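Local coordinates for protein leucyl-tRNA synthetase (Giardia intestinalis, PDB 3PZ6) that probably charges its cognate tRNA with leucine at the expense of ATP and, through the editing domain CP1 that forms this chain, is expected to deacylate aminoacyl-tRNA, at residues Q130-N135 against Q300-S305; G107-N112 against L141-E146; E17-T22 against L154-A159. The protein carries 2 engineered substitutions. All coordinates share one frame; numbering follows the deposited sequence.

Contact 1 (Q130-N135 against Q300-S305)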
ATOM      1  N   GLN A 130      -2.339 -16.769 -16.058  1.00 64.73           N
ATOM      2  CA  GLN A 130      -3.022 -17.625 -15.088  1.00 56.69           C
ATOM      3  C   GLN A 130      -4.519 -17.291 -14.997  1.00 55.97           C
ATOM      4  O   GLN A 130      -5.150 -17.484 -13.956  1.00 56.30           O
ATOM      5  CB  GLN A 130      -2.334 -17.591 -13.715  1.00 57.25           C
ATOM      6  CG  GLN A 130      -2.110 -16.202 -13.120  1.00 58.30           C
ATOM      7  CD  GLN A 130      -1.209 -16.230 -11.896  1.00 54.87           C
ATOM      8  OE1 GLN A 130      -0.140 -15.626 -11.888  1.00 52.07           O
ATOM      9  NE2 GLN A 130      -1.632 -16.943 -10.860  1.00 55.57           N
ATOM     10  N   GLY A 131      -5.061 -16.776 -16.102  1.00 59.34           N
ATOM     11  CA  GLY A 131      -6.507 -16.625 -16.305  1.00 62.78           C
ATOM     12  C   GLY A 131      -7.264 -15.687 -15.384  1.00 63.74           C
ATOM     13  O   GLY A 131      -8.416 -15.949 -15.032  1.00 59.43           O
ATOM     14  N   LEU A 132      -6.635 -14.580 -15.008  1.00 65.44           N
ATOM     15  CA  LEU A 132      -7.266 -13.639 -14.085  1.00 70.30           C
ATOM     16  C   LEU A 132      -7.863 -12.405 -14.776  1.00 73.11           C
ATOM     17  O   LEU A 132      -8.071 -11.373 -14.143  1.00 72.97           O
ATOM     18  CB  LEU A 132      -6.307 -13.273 -12.940  1.00 65.78           C
ATOM     19  CG  LEU A 132      -6.033 -14.424 -11.957  1.00 67.60           C
ATOM     20  CD1 LEU A 132      -4.752 -14.214 -11.159  1.00 50.65           C
ATOM     21  CD2 LEU A 132      -7.223 -14.665 -11.028  1.00 70.38           C
ATOM     22  N   ASN A 133      -8.153 -12.532 -16.071  1.00 76.39           N
ATOM     23  CA  ASN A 133      -8.788 -11.463 -16.847  1.00 68.02           C
ATOM     24  C   ASN A 133     -10.301 -11.512 -16.727  1.00 71.12           C
ATOM     25  O   ASN A 133     -10.861 -12.492 -16.223  1.00 74.43           O
ATOM     26  CB  ASN A 133      -8.424 -11.571 -18.330  1.00 68.56           C
ATOM     27  CG  ASN A 133      -7.021 -12.093 -18.554  1.00 74.81           C
ATOM     28  OD1 ASN A 133      -6.121 -11.876 -17.738  1.00 71.93           O
ATOM     29  ND2 ASN A 133      -6.827 -12.787 -19.669  1.00 69.72           N
ATOM     30  N   ASN A 134     -10.957 -10.454 -17.199  1.00 65.65           N
ATOM     31  CA  ASN A 134     -12.412 -10.408 -17.263  1.00 69.75           C
ATOM     32  C   ASN A 134     -12.928 -11.306 -18.395  1.00 75.38           C
ATOM     33  O   ASN A 134     -13.446 -10.820 -19.406  1.00 81.20           O
ATOM     34  CB  ASN A 134     -12.886  -8.959 -17.433  1.00 61.00           C
ATOM     35  CG  ASN A 134     -14.359  -8.763 -17.088  1.00 65.89           C
ATOM     36  OD1 ASN A 134     -14.931  -7.710 -17.370  1.00 62.82           O
ATOM     37  ND2 ASN A 134     -14.974  -9.768 -16.472  1.00 69.16           N
ATOM     38  N   ASN A 135     -12.759 -12.619 -18.207  1.00 72.98           N
ATOM     39  CA  ASN A 135     -13.153 -13.664 -19.173  1.00 82.47           C
ATOM     40  C   ASN A 135     -12.508 -13.555 -20.567  1.00 78.31           C
ATOM     41  O   ASN A 135     -13.042 -14.070 -21.553  1.00 75.14           O
ATOM     42  CB  ASN A 135     -14.687 -13.778 -19.281  1.00 84.29           C
ATOM     43  CG  ASN A 135     -15.355 -14.098 -17.947  1.00 85.95           C
ATOM     44  OD1 ASN A 135     -14.696 -14.456 -16.968  1.00 78.22           O
ATOM     45  ND2 ASN A 135     -16.678 -13.971 -17.911  1.00 92.31           N
ATOM     46  N   GLN A 300      -9.669  -9.061  -0.141  1.00 43.50           N
ATOM     47  CA  GLN A 300      -8.808  -7.900  -0.019  1.00 40.95           C
ATOM     48  C   GLN A 300      -7.459  -8.186  -0.658  1.00 37.99           C
ATOM     49  O   GLN A 300      -6.554  -7.350  -0.627  1.00 39.55           O
ATOM     50  CB  GLN A 300      -8.640  -7.518   1.456  1.00 37.94           C
ATOM     51  CG  GLN A 300      -9.840  -6.791   2.070  1.00 40.31           C
ATOM     52  CD  GLN A 300      -9.736  -6.634   3.585  1.00 37.18           C
ATOM     53  OE1 GLN A 300      -9.126  -7.454   4.270  1.00 32.32           O
ATOM     54  NE2 GLN A 300     -10.336  -5.573   4.110  1.00 32.93           N
ATOM     55  N   CYS A 301      -7.325  -9.371  -1.241  1.00 33.16           N
ATOM     56  CA  CYS A 301      -6.112  -9.711  -1.962  1.00 38.74           C
ATOM     57  C   CYS A 301      -6.366 -10.581  -3.192  1.00 40.82           C
ATOM     58  O   CYS A 301      -7.423 -11.199  -3.327  1.00 43.31           O
ATOM     59  CB  CYS A 301      -5.090 -10.370  -1.028  1.00 42.83           C
ATOM     60  SG  CYS A 301      -5.253 -12.158  -0.847  1.00 52.85           S
ATOM     61  N   ILE A 302      -5.382 -10.596  -4.088  1.00 36.49           N
ATOM     62  CA  ILE A 302      -5.350 -11.480  -5.242  1.00 33.11           C
ATOM     63  C   ILE A 302      -4.038 -12.257  -5.183  1.00 38.89           C
ATOM     64  O   ILE A 302      -2.959 -11.667  -5.109  1.00 40.98           O
ATOM     65  CB  ILE A 302      -5.433 -10.681  -6.562  1.00 38.22           C
ATOM     66  CG1 ILE A 302      -6.828 -10.071  -6.734  1.00 38.49           C
ATOM     67  CG2 ILE A 302      -5.078 -11.569  -7.764  1.00 45.64           C
ATOM     68  CD1 ILE A 302      -6.895  -8.949  -7.759  1.00 35.44           C
ATOM     69  N   VAL A 303      -4.130 -13.582  -5.195  1.00 44.20           N
ATOM     70  CA  VAL A 303      -2.940 -14.424  -5.123  1.00 44.20           C
ATOM     71  C   VAL A 303      -2.506 -14.774  -6.537  1.00 45.46           C
ATOM     72  O   VAL A 303      -3.325 -15.200  -7.348  1.00 51.58           O
ATOM     73  CB  VAL A 303      -3.182 -15.713  -4.290  1.00 43.35           C
ATOM     74  CG1 VAL A 303      -1.889 -16.507  -4.131  1.00 44.72           C
ATOM     75  CG2 VAL A 303      -3.759 -15.376  -2.919  1.00 42.21           C
ATOM     76  N   TYR A 304      -1.223 -14.576  -6.832  1.00 42.60           N
ATOM     77  CA  TYR A 304      -0.670 -14.911  -8.146  1.00 50.00           C
ATOM     78  C   TYR A 304       0.767 -15.444  -8.064  1.00 53.64           C
ATOM     79  O   TYR A 304       1.296 -15.642  -6.969  1.00 54.70           O
ATOM     80  CB  TYR A 304      -0.794 -13.723  -9.120  1.00 54.58           C
ATOM     81  CG  TYR A 304       0.152 -12.559  -8.883  1.00 48.83           C
ATOM     82  CD1 TYR A 304       1.249 -12.353  -9.717  1.00 49.11           C
ATOM     83  CD2 TYR A 304      -0.067 -11.649  -7.846  1.00 45.36           C
ATOM     84  CE1 TYR A 304       2.113 -11.282  -9.519  1.00 48.77           C
ATOM     85  CE2 TYR A 304       0.791 -10.576  -7.641  1.00 40.95           C
ATOM     86  CZ  TYR A 304       1.878 -10.400  -8.480  1.00 48.03           C
ATOM     87  OH  TYR A 304       2.737  -9.347  -8.279  1.00 46.91           O
ATOM     88  N   SER A 305       1.381 -15.695  -9.220  1.00 53.56           N
ATOM     89  CA  SER A 305       2.748 -16.222  -9.283  1.00 55.96           C
ATOM     90  C   SER A 305       3.545 -15.655 -10.460  1.00 53.73           C
ATOM     91  O   SER A 305       2.970 -15.178 -11.437  1.00 54.60           O
ATOM     92  CB  SER A 305       2.737 -17.758  -9.312  1.00 54.49           C
ATOM     93  OG  SER A 305       1.570 -18.257  -9.942  1.00 53.52           O
TER
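With CG held between the backbone N and the carbonyl carbon (chi1 53°) and CD carried on anti, the side chain of Gln130 stretches out to strand 301-305, where its amide meets Tyr304 and Ser305. The Tyr304 side chain starts from a similar first torsion, chi1 73°: its CB points toward the 130-135 loop, but the ring then leads away. Gln130 CD lies 3.8 Å from Tyr304 CB and equally 3.8 Å from Ser305 N. Amide plane and tyrosine ring are turned 60° against each other, so the two groups meet without stacking. Gln130 projects from the point where helix 121-128 gives way to loop, and a Schellman motif closes that helix: Gly131, at positive phi, is its C-prime residue, with Leu132 N bonded to Met127 O and Gly131 N to Ala128 O. The turn presents Leu132 to the same strand. Its CD1 methyl makes the contact, 4.3 Å from Ile302 CG2 and also near Val303 O and Tyr304 CB. Strand 301-305 is itself held in the sheet of the editing domain by strand 10-18, through backbone bonds of Ile302 with Gly13 and of Tyr304 with Tyr11, while Tyr304 packs on Ala85 of strand 79-86.

Contact 2 (G107-N112 against L141-E146). Engineered in segment 141-146: Ser145 (natural residue Cys).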
ATOM      1  N   GLY A 107      -1.135   0.824 -15.708  1.00 34.15           N
ATOM      2  CA  GLY A 107      -2.323   0.720 -16.534  1.00 36.46           C
ATOM      3  C   GLY A 107      -3.515   0.298 -15.712  1.00 36.44           C
ATOM      4  O   GLY A 107      -3.366  -0.393 -14.707  1.00 39.08           O
ATOM      5  N   ALA A 108      -4.697   0.728 -16.141  1.00 39.49           N
ATOM      6  CA  ALA A 108      -5.947   0.310 -15.517  1.00 42.42           C
ATOM      7  C   ALA A 108      -6.552  -0.852 -16.306  1.00 44.09           C
ATOM      8  O   ALA A 108      -6.728  -0.762 -17.523  1.00 47.60           O
ATOM      9  CB  ALA A 108      -6.919   1.481 -15.435  1.00 41.38           C
ATOM     10  N   TYR A 109      -6.852  -1.945 -15.609  1.00 43.04           N
ATOM     11  CA  TYR A 109      -7.383  -3.151 -16.240  1.00 47.21           C
ATOM     12  C   TYR A 109      -8.620  -3.656 -15.506  1.00 49.09           C
ATOM     13  O   TYR A 109      -8.859  -3.287 -14.354  1.00 43.59           O
ATOM     14  CB  TYR A 109      -6.335  -4.266 -16.239  1.00 42.31           C
ATOM     15  CG  TYR A 109      -5.002  -3.901 -16.845  1.00 47.44           C
ATOM     16  CD1 TYR A 109      -4.729  -4.163 -18.189  1.00 49.36           C
ATOM     17  CD2 TYR A 109      -4.002  -3.323 -16.068  1.00 43.70           C
ATOM     18  CE1 TYR A 109      -3.490  -3.839 -18.749  1.00 48.63           C
ATOM     19  CE2 TYR A 109      -2.768  -2.996 -16.614  1.00 43.58           C
ATOM     20  CZ  TYR A 109      -2.518  -3.254 -17.951  1.00 46.87           C
ATOM     21  OH  TYR A 109      -1.293  -2.927 -18.480  1.00 45.95           O
ATOM     22  N   TYR A 110      -9.399  -4.497 -16.185  1.00 46.81           N
ATOM     23  CA  TYR A 110     -10.453  -5.273 -15.549  1.00 47.83           C
ATOM     24  C   TYR A 110      -9.895  -6.641 -15.151  1.00 52.32           C
ATOM     25  O   TYR A 110      -9.143  -7.261 -15.913  1.00 49.24           O
ATOM     26  CB  TYR A 110     -11.635  -5.471 -16.502  1.00 49.08           C
ATOM     27  CG  TYR A 110     -12.540  -4.269 -16.687  1.00 44.94           C
ATOM     28  CD1 TYR A 110     -13.366  -3.823 -15.657  1.00 43.02           C
ATOM     29  CD2 TYR A 110     -12.600  -3.604 -17.907  1.00 47.16           C
ATOM     30  CE1 TYR A 110     -14.206  -2.727 -15.831  1.00 40.74           C
ATOM     31  CE2 TYR A 110     -13.438  -2.509 -18.089  1.00 39.32           C
ATOM     32  CZ  TYR A 110     -14.232  -2.077 -17.049  1.00 41.16           C
ATOM     33  OH  TYR A 110     -15.058  -0.993 -17.231  1.00 50.13           O
ATOM     34  N   ILE A 111     -10.250  -7.096 -13.951  1.00 54.04           N
ATOM     35  CA  ILE A 111      -9.972  -8.470 -13.518  1.00 56.63           C
ATOM     36  C   ILE A 111     -11.266  -9.280 -13.627  1.00 58.55           C
ATOM     37  O   ILE A 111     -11.256 -10.442 -14.033  1.00 58.94           O
ATOM     38  CB  ILE A 111      -9.420  -8.511 -12.069  1.00 55.10           C
ATOM     39  CG1 ILE A 111      -8.031  -7.867 -11.994  1.00 49.43           C
ATOM     40  CG2 ILE A 111      -9.391  -9.945 -11.510  1.00 59.10           C
ATOM     41  CD1 ILE A 111      -6.894  -8.694 -12.604  1.00 48.48           C
ATOM     42  N   ASN A 112     -12.370  -8.641 -13.245  1.00 56.37           N
ATOM     43  CA  ASN A 112     -13.720  -9.148 -13.449  1.00 57.35           C
ATOM     44  C   ASN A 112     -14.686  -7.972 -13.616  1.00 59.71           C
ATOM     45  O   ASN A 112     -14.250  -6.838 -13.817  1.00 59.91           O
ATOM     46  CB  ASN A 112     -14.146 -10.082 -12.305  1.00 63.61           C
ATOM     47  CG  ASN A 112     -13.989  -9.450 -10.928  1.00 64.38           C
ATOM     48  OD1 ASN A 112     -14.700  -8.507 -10.570  1.00 58.88           O
ATOM     49  ND2 ASN A 112     -13.071  -9.991 -10.137  1.00 65.62           N
ATOM     50  N   LEU A 141      -5.090  -8.953 -22.407  1.00 74.61           N
ATOM     51  CA  LEU A 141      -5.415  -7.972 -21.370  1.00 63.25           C
ATOM     52  C   LEU A 141      -6.795  -7.356 -21.587  1.00 60.49           C
ATOM     53  O   LEU A 141      -7.287  -7.299 -22.717  1.00 64.44           O
ATOM     54  CB  LEU A 141      -4.364  -6.851 -21.337  1.00 52.61           C
ATOM     55  CG  LEU A 141      -2.889  -7.097 -20.980  1.00 57.27           C
ATOM     56  CD1 LEU A 141      -2.730  -8.090 -19.827  1.00 55.71           C
ATOM     57  CD2 LEU A 141      -2.060  -7.530 -22.192  1.00 70.05           C
ATOM     58  N   ASP A 142      -7.415  -6.902 -20.498  1.00 58.06           N
ATOM     59  CA  ASP A 142      -8.624  -6.083 -20.587  1.00 54.25           C
ATOM     60  C   ASP A 142      -8.286  -4.635 -20.233  1.00 53.83           C
ATOM     61  O   ASP A 142      -8.754  -4.098 -19.225  1.00 52.56           O
ATOM     62  CB  ASP A 142      -9.746  -6.627 -19.695  1.00 53.36           C
ATOM     63  CG  ASP A 142     -11.120  -6.082 -20.077  1.00 56.60           C
ATOM     64  OD1 ASP A 142     -11.198  -5.016 -20.730  1.00 56.32           O
ATOM     65  OD2 ASP A 142     -12.132  -6.722 -19.719  1.00 58.61           O
ATOM     66  N   PHE A 143      -7.468  -4.025 -21.092  1.00 56.26           N
ATOM     67  CA  PHE A 143      -6.953  -2.665 -20.937  1.00 48.31           C
ATOM     68  C   PHE A 143      -8.060  -1.616 -20.987  1.00 47.84           C
ATOM     69  O   PHE A 143      -8.960  -1.700 -21.823  1.00 49.48           O
ATOM     70  CB  PHE A 143      -5.930  -2.402 -22.044  1.00 44.36           C
ATOM     71  CG  PHE A 143      -5.160  -1.123 -21.888  1.00 55.05           C
ATOM     72  CD1 PHE A 143      -3.953  -1.103 -21.194  1.00 55.46           C
ATOM     73  CD2 PHE A 143      -5.620   0.059 -22.466  1.00 58.86           C
ATOM     74  CE1 PHE A 143      -3.225   0.078 -21.062  1.00 52.59           C
ATOM     75  CE2 PHE A 143      -4.899   1.249 -22.336  1.00 58.29           C
ATOM     76  CZ  PHE A 143      -3.700   1.257 -21.633  1.00 52.47           C
ATOM     77  N   ILE A 144      -7.984  -0.634 -20.090  1.00 48.85           N
ATOM     78  CA  ILE A 144      -8.950   0.463 -20.046  1.00 46.57           C
ATOM     79  C   ILE A 144      -8.286   1.779 -20.434  1.00 48.87           C
ATOM     80  O   ILE A 144      -8.646   2.391 -21.439  1.00 55.72           O
ATOM     81  CB  ILE A 144      -9.604   0.601 -18.651  1.00 46.43           C
ATOM     82  CG1 ILE A 144     -10.252  -0.719 -18.234  1.00 46.39           C
ATOM     83  CG2 ILE A 144     -10.631   1.737 -18.642  1.00 47.64           C
ATOM     84  CD1 ILE A 144     -10.442  -0.855 -16.742  1.00 52.21           C
ATOM     85  N   SER A 145      -7.330   2.212 -19.619  1.00 48.28           N
ATOM     86  CA  SER A 145      -6.541   3.411 -19.889  1.00 48.09           C
ATOM     87  C   SER A 145      -5.235   3.371 -19.106  1.00 51.11           C
ATOM     88  O   SER A 145      -5.069   2.565 -18.180  1.00 50.33           O
ATOM     89  CB  SER A 145      -7.323   4.699 -19.585  1.00 49.76           C
ATOM     90  OG  SER A 145      -7.847   4.718 -18.265  1.00 56.47           O
ATOM     91  N   GLU A 146      -4.308   4.235 -19.503  1.00 46.15           N
ATOM     92  CA  GLU A 146      -2.979   4.286 -18.922  1.00 45.66           C
ATOM     93  C   GLU A 146      -2.994   5.226 -17.726  1.00 41.46           C
ATOM     94  O   GLU A 146      -3.658   6.265 -17.760  1.00 45.04           O
ATOM     95  CB  GLU A 146      -1.996   4.782 -19.979  1.00 52.20           C
ATOM     96  CG  GLU A 146      -0.546   4.488 -19.707  1.00 51.24           C
ATOM     97  CD  GLU A 146       0.344   4.986 -20.825  1.00 63.32           C
ATOM     98  OE1 GLU A 146       0.393   4.330 -21.888  1.00 61.66           O
ATOM     99  OE2 GLU A 146       1.008   6.032 -20.638  1.00 74.55           O
TER
HETATM  100  O   HOH W   1      -6.820  -7.708 -17.526  1.00 40.73           O
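Tyr110 lies against Asp142 and Ile144 where strands 107-110 and 143-146 run antiparallel with a beta bulge between them: from the pair Gly107-Glu146 to the pair Tyr109-Phe143, Ala108 alone faces both Ile144 and the engineered Ser145. Bonds from Ala108 N to Ser145 O and from Ile144 N to Ala108 O span the bulge, and beyond it Tyr110 N donates to Asp142 O. Along the Tyr110 side chain, CB comes first, 3.5 Å from Asp142 OD2. CG, anti to the carbonyl carbon and beside the backbone N (chi1 -76°), already has the Ile144 CD1 methyl near it. CD2 then turns the ring edge to the carboxylate, 3.5 Å from Asp142 OD1, and CE2 reaches Ile144 CG1 at 3.7 Å. CZ, again close to Ile144 CD1, is the last ring atom to meet the other segment. That methyl lies over one ring face, offset toward the rim, in a CH-pi contact, 3.8 Å from the centroid and 16° off the ring normal. Tyr109 works with other partners: the edge of Phe143 is directed at its face in an offset edge-to-face pair, centroids 5.7 Å apart and planes at 81°, while Tyr109 CE1 also meets Leu141 CG. Helix 121-128 adds Ala124 to this cluster. Past the last direct bond a water joins the two segments, donating to Tyr110 O at 2.9 Å and accepting from Asp142 N at 3.1 Å.

Contact 3 (E17-T22 against L154-A159)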
ATOM      1  N   GLU A  17      -7.751  -0.025  -2.063  1.00 35.17           N
ATOM      2  CA  GLU A  17      -8.883   0.609  -2.730  1.00 38.16           C
ATOM      3  C   GLU A  17      -8.694   2.114  -2.842  1.00 35.48           C
ATOM      4  O   GLU A  17      -8.572   2.814  -1.834  1.00 31.73           O
ATOM      5  CB  GLU A  17     -10.199   0.293  -2.012  1.00 37.05           C
ATOM      6  CG  GLU A  17     -11.442   0.597  -2.852  1.00 40.32           C
ATOM      7  CD  GLU A  17     -12.754   0.467  -2.082  1.00 57.76           C
ATOM      8  OE1 GLU A  17     -13.688   1.249  -2.377  1.00 60.05           O
ATOM      9  OE2 GLU A  17     -12.862  -0.409  -1.194  1.00 56.50           O
ATOM     10  N   LEU A  18      -8.669   2.601  -4.076  1.00 31.05           N
ATOM     11  CA  LEU A  18      -8.665   4.029  -4.320  1.00 32.59           C
ATOM     12  C   LEU A  18     -10.013   4.579  -3.885  1.00 31.01           C
ATOM     13  O   LEU A  18     -11.044   4.255  -4.468  1.00 33.00           O
ATOM     14  CB  LEU A  18      -8.398   4.326  -5.794  1.00 32.84           C
ATOM     15  CG  LEU A  18      -8.168   5.789  -6.183  1.00 35.43           C
ATOM     16  CD1 LEU A  18      -6.890   6.335  -5.565  1.00 36.18           C
ATOM     17  CD2 LEU A  18      -8.116   5.913  -7.691  1.00 31.05           C
ATOM     18  N   ILE A  19      -9.987   5.391  -2.835  1.00 34.58           N
ATOM     19  CA  ILE A  19     -11.192   5.935  -2.223  1.00 32.95           C
ATOM     20  C   ILE A  19     -11.988   6.786  -3.205  1.00 33.77           C
ATOM     21  O   ILE A  19     -11.445   7.666  -3.861  1.00 35.63           O
ATOM     22  CB  ILE A  19     -10.852   6.742  -0.951  1.00 32.62           C
ATOM     23  CG1 ILE A  19     -10.169   5.830   0.073  1.00 30.60           C
ATOM     24  CG2 ILE A  19     -12.100   7.388  -0.363  1.00 36.05           C
ATOM     25  CD1 ILE A  19      -9.610   6.548   1.272  1.00 31.12           C
ATOM     26  N   ASN A  20     -13.278   6.495  -3.311  1.00 42.64           N
ATOM     27  CA  ASN A  20     -14.172   7.283  -4.139  1.00 40.22           C
ATOM     28  C   ASN A  20     -14.910   8.282  -3.263  1.00 44.51           C
ATOM     29  O   ASN A  20     -15.819   7.919  -2.509  1.00 46.91           O
ATOM     30  CB  ASN A  20     -15.146   6.377  -4.897  1.00 40.63           C
ATOM     31  CG  ASN A  20     -15.722   7.036  -6.138  1.00 40.67           C
ATOM     32  OD1 ASN A  20     -16.065   8.218  -6.136  1.00 37.70           O
ATOM     33  ND2 ASN A  20     -15.840   6.259  -7.210  1.00 42.20           N
ATOM     34  N   TYR A  21     -14.499   9.542  -3.360  1.00 41.23           N
ATOM     35  CA  TYR A  21     -15.059  10.599  -2.532  1.00 43.05           C
ATOM     36  C   TYR A  21     -16.430  11.058  -3.012  1.00 50.70           C
ATOM     37  O   TYR A  21     -17.174  11.686  -2.257  1.00 60.72           O
ATOM     38  CB  TYR A  21     -14.081  11.766  -2.421  1.00 46.97           C
ATOM     39  CG  TYR A  21     -12.859  11.422  -1.595  1.00 45.66           C
ATOM     40  CD1 TYR A  21     -12.881  11.545  -0.208  1.00 41.86           C
ATOM     41  CD2 TYR A  21     -11.692  10.952  -2.197  1.00 35.85           C
ATOM     42  CE1 TYR A  21     -11.774  11.224   0.559  1.00 41.45           C
ATOM     43  CE2 TYR A  21     -10.577  10.627  -1.436  1.00 39.61           C
ATOM     44  CZ  TYR A  21     -10.629  10.769  -0.058  1.00 41.79           C
ATOM     45  OH  TYR A  21      -9.542  10.453   0.715  1.00 39.76           O
ATOM     46  N   THR A  22     -16.755  10.743  -4.265  1.00 45.59           N
ATOM     47  CA  THR A  22     -18.080  11.010  -4.808  1.00 49.62           C
ATOM     48  C   THR A  22     -19.100  10.098  -4.136  1.00 57.87           C
ATOM     49  O   THR A  22     -20.092  10.579  -3.580  1.00 63.93           O
ATOM     50  CB  THR A  22     -18.116  10.834  -6.343  1.00 59.71           C
ATOM     51  OG1 THR A  22     -17.371  11.891  -6.963  1.00 59.79           O
ATOM     52  CG2 THR A  22     -19.546  10.862  -6.867  1.00 58.78           C
ATOM     53  N   LEU A 154       0.334  10.889  -4.152  1.00 24.98           N
ATOM     54  CA  LEU A 154      -0.493  11.610  -3.173  1.00 25.75           C
ATOM     55  C   LEU A 154      -2.012  11.339  -3.285  1.00 27.43           C
ATOM     56  O   LEU A 154      -2.827  12.171  -2.899  1.00 22.98           O
ATOM     57  CB  LEU A 154      -0.179  13.113  -3.181  1.00 23.40           C
ATOM     58  CG  LEU A 154       1.301  13.503  -3.245  1.00 22.61           C
ATOM     59  CD1 LEU A 154       1.441  15.003  -3.367  1.00 22.31           C
ATOM     60  CD2 LEU A 154       2.097  12.972  -2.048  1.00 21.15           C
ATOM     61  N   ALA A 155      -2.372  10.169  -3.807  1.00 24.65           N
ATOM     62  CA  ALA A 155      -3.745   9.686  -3.743  1.00 25.51           C
ATOM     63  C   ALA A 155      -3.975   9.014  -2.394  1.00 27.19           C
ATOM     64  O   ALA A 155      -3.016   8.724  -1.670  1.00 23.85           O
ATOM     65  CB  ALA A 155      -4.015   8.706  -4.863  1.00 25.53           C
ATOM     66  N   THR A 156      -5.238   8.777  -2.049  1.00 25.39           N
ATOM     67  CA  THR A 156      -5.560   8.095  -0.803  1.00 27.53           C
ATOM     68  C   THR A 156      -6.227   6.764  -1.074  1.00 25.33           C
ATOM     69  O   THR A 156      -7.091   6.655  -1.946  1.00 25.04           O
ATOM     70  CB  THR A 156      -6.479   8.915   0.125  1.00 25.22           C
ATOM     71  OG1 THR A 156      -7.707   9.173  -0.546  1.00 36.32           O
ATOM     72  CG2 THR A 156      -5.855  10.216   0.501  1.00 26.72           C
ATOM     73  N   VAL A 157      -5.818   5.755  -0.319  1.00 21.23           N
ATOM     74  CA  VAL A 157      -6.399   4.437  -0.450  1.00 26.63           C
ATOM     75  C   VAL A 157      -6.902   3.915   0.894  1.00 29.14           C
ATOM     76  O   VAL A 157      -6.493   4.396   1.957  1.00 26.02           O
ATOM     77  CB  VAL A 157      -5.431   3.415  -1.158  1.00 26.53           C
ATOM     78  CG1 VAL A 157      -5.217   3.800  -2.638  1.00 23.75           C
ATOM     79  CG2 VAL A 157      -4.092   3.273  -0.419  1.00 18.45           C
ATOM     80  N   ARG A 158      -7.818   2.954   0.832  1.00 31.91           N
ATOM     81  CA  ARG A 158      -8.285   2.243   2.011  1.00 27.38           C
ATOM     82  C   ARG A 158      -7.409   1.008   2.075  1.00 31.16           C
ATOM     83  O   ARG A 158      -7.441   0.181   1.164  1.00 41.82           O
ATOM     84  CB  ARG A 158      -9.755   1.857   1.849  1.00 32.02           C
ATOM     85  CG  ARG A 158     -10.550   1.718   3.158  1.00 53.58           C
ATOM     86  CD  ARG A 158     -11.512   2.910   3.394  1.00 57.67           C
ATOM     87  NE  ARG A 158     -12.539   3.001   2.347  1.00 65.48           N
ATOM     88  CZ  ARG A 158     -13.308   4.066   2.105  1.00 61.87           C
ATOM     89  NH1 ARG A 158     -13.198   5.172   2.840  1.00 41.95           N
ATOM     90  NH2 ARG A 158     -14.191   4.020   1.112  1.00 50.65           N
ATOM     91  N   ALA A 159      -6.588   0.900   3.114  1.00 27.57           N
ATOM     92  CA  ALA A 159      -5.688  -0.239   3.246  1.00 24.02           C
ATOM     93  C   ALA A 159      -6.291  -1.338   4.106  1.00 27.09           C
ATOM     94  O   ALA A 159      -6.673  -1.104   5.251  1.00 35.67           O
ATOM     95  CB  ALA A 159      -4.351   0.189   3.804  1.00 24.39           C
TER
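Arg158, Ile19 and Thr156 have the most surface buried here, at the place where strand 10-18 leaves its antiparallel partner 156-158 in the sheet of the editing domain and the chain turns into helix 21-25. The ladder is short. Glu17 and Arg158 form a hydrogen-bonded pair, with Arg158 N to Glu17 O at 2.8 Å; Leu18 and Val157 follow as a non-hydrogen-bonded pair, and Ile19 N closes it on Thr156 O at 3.3 Å. Arg158 bends at chi2 (105°) and chi3; the side chain crosses that of Ile19 at about a right angle, and Ile19 CG1 lies 4.1 Å above the centre of one guanidinium face. NH1 also meets Ile19 CG2 at 4.0 Å. Glu17 OE1 stays 4.5 Å from Arg158 NH2, beyond salt-bridge range, though the opposite charges may still attract. Ile19 thus meets two flat groups, with CG1 over the guanidinium and CG2 over one face of the Tyr21 ring toward its rim; CD1 approaches Thr156 OG1. Thr156 O is gripped twice, by Ile19 N and by Asn63 ND2 of helix 61-71, which also bonds Ile19 O. Asn20 OD1, at the N-cap of helix 21-25, accepts a weak capping bond from Thr22 N. Tyr21 then reaches back to the strand, its OH 2.6 Å from Thr156 OG1 in a hydrogen bond that either hydroxyl could donate, with OG1 in the plane of the ring.

How the contacts relate
All three contacts reach one mixed sheet of the editing domain. Contacts 1 and 2 are direct neighbours, their centres about 13 Å apart: Leu132 O packs on Ile111 CG2 at 3.3 Å, and Asn134 CB lies 3.3 Å from Asp142 OD2, so the loop after helix 121-128 bears on both. Contact 3 is more deeply buried, its centre about 22 Å from that of contact 1 and 18 Å from that of contact 2, and it touches neither. It is tied to contact 1 through the sheet, where strands 10-18 and 301-305 are adjacent. Along the chain, contact 2 is nested within the loop closed by contact 3, whereas contact 1 crosses both.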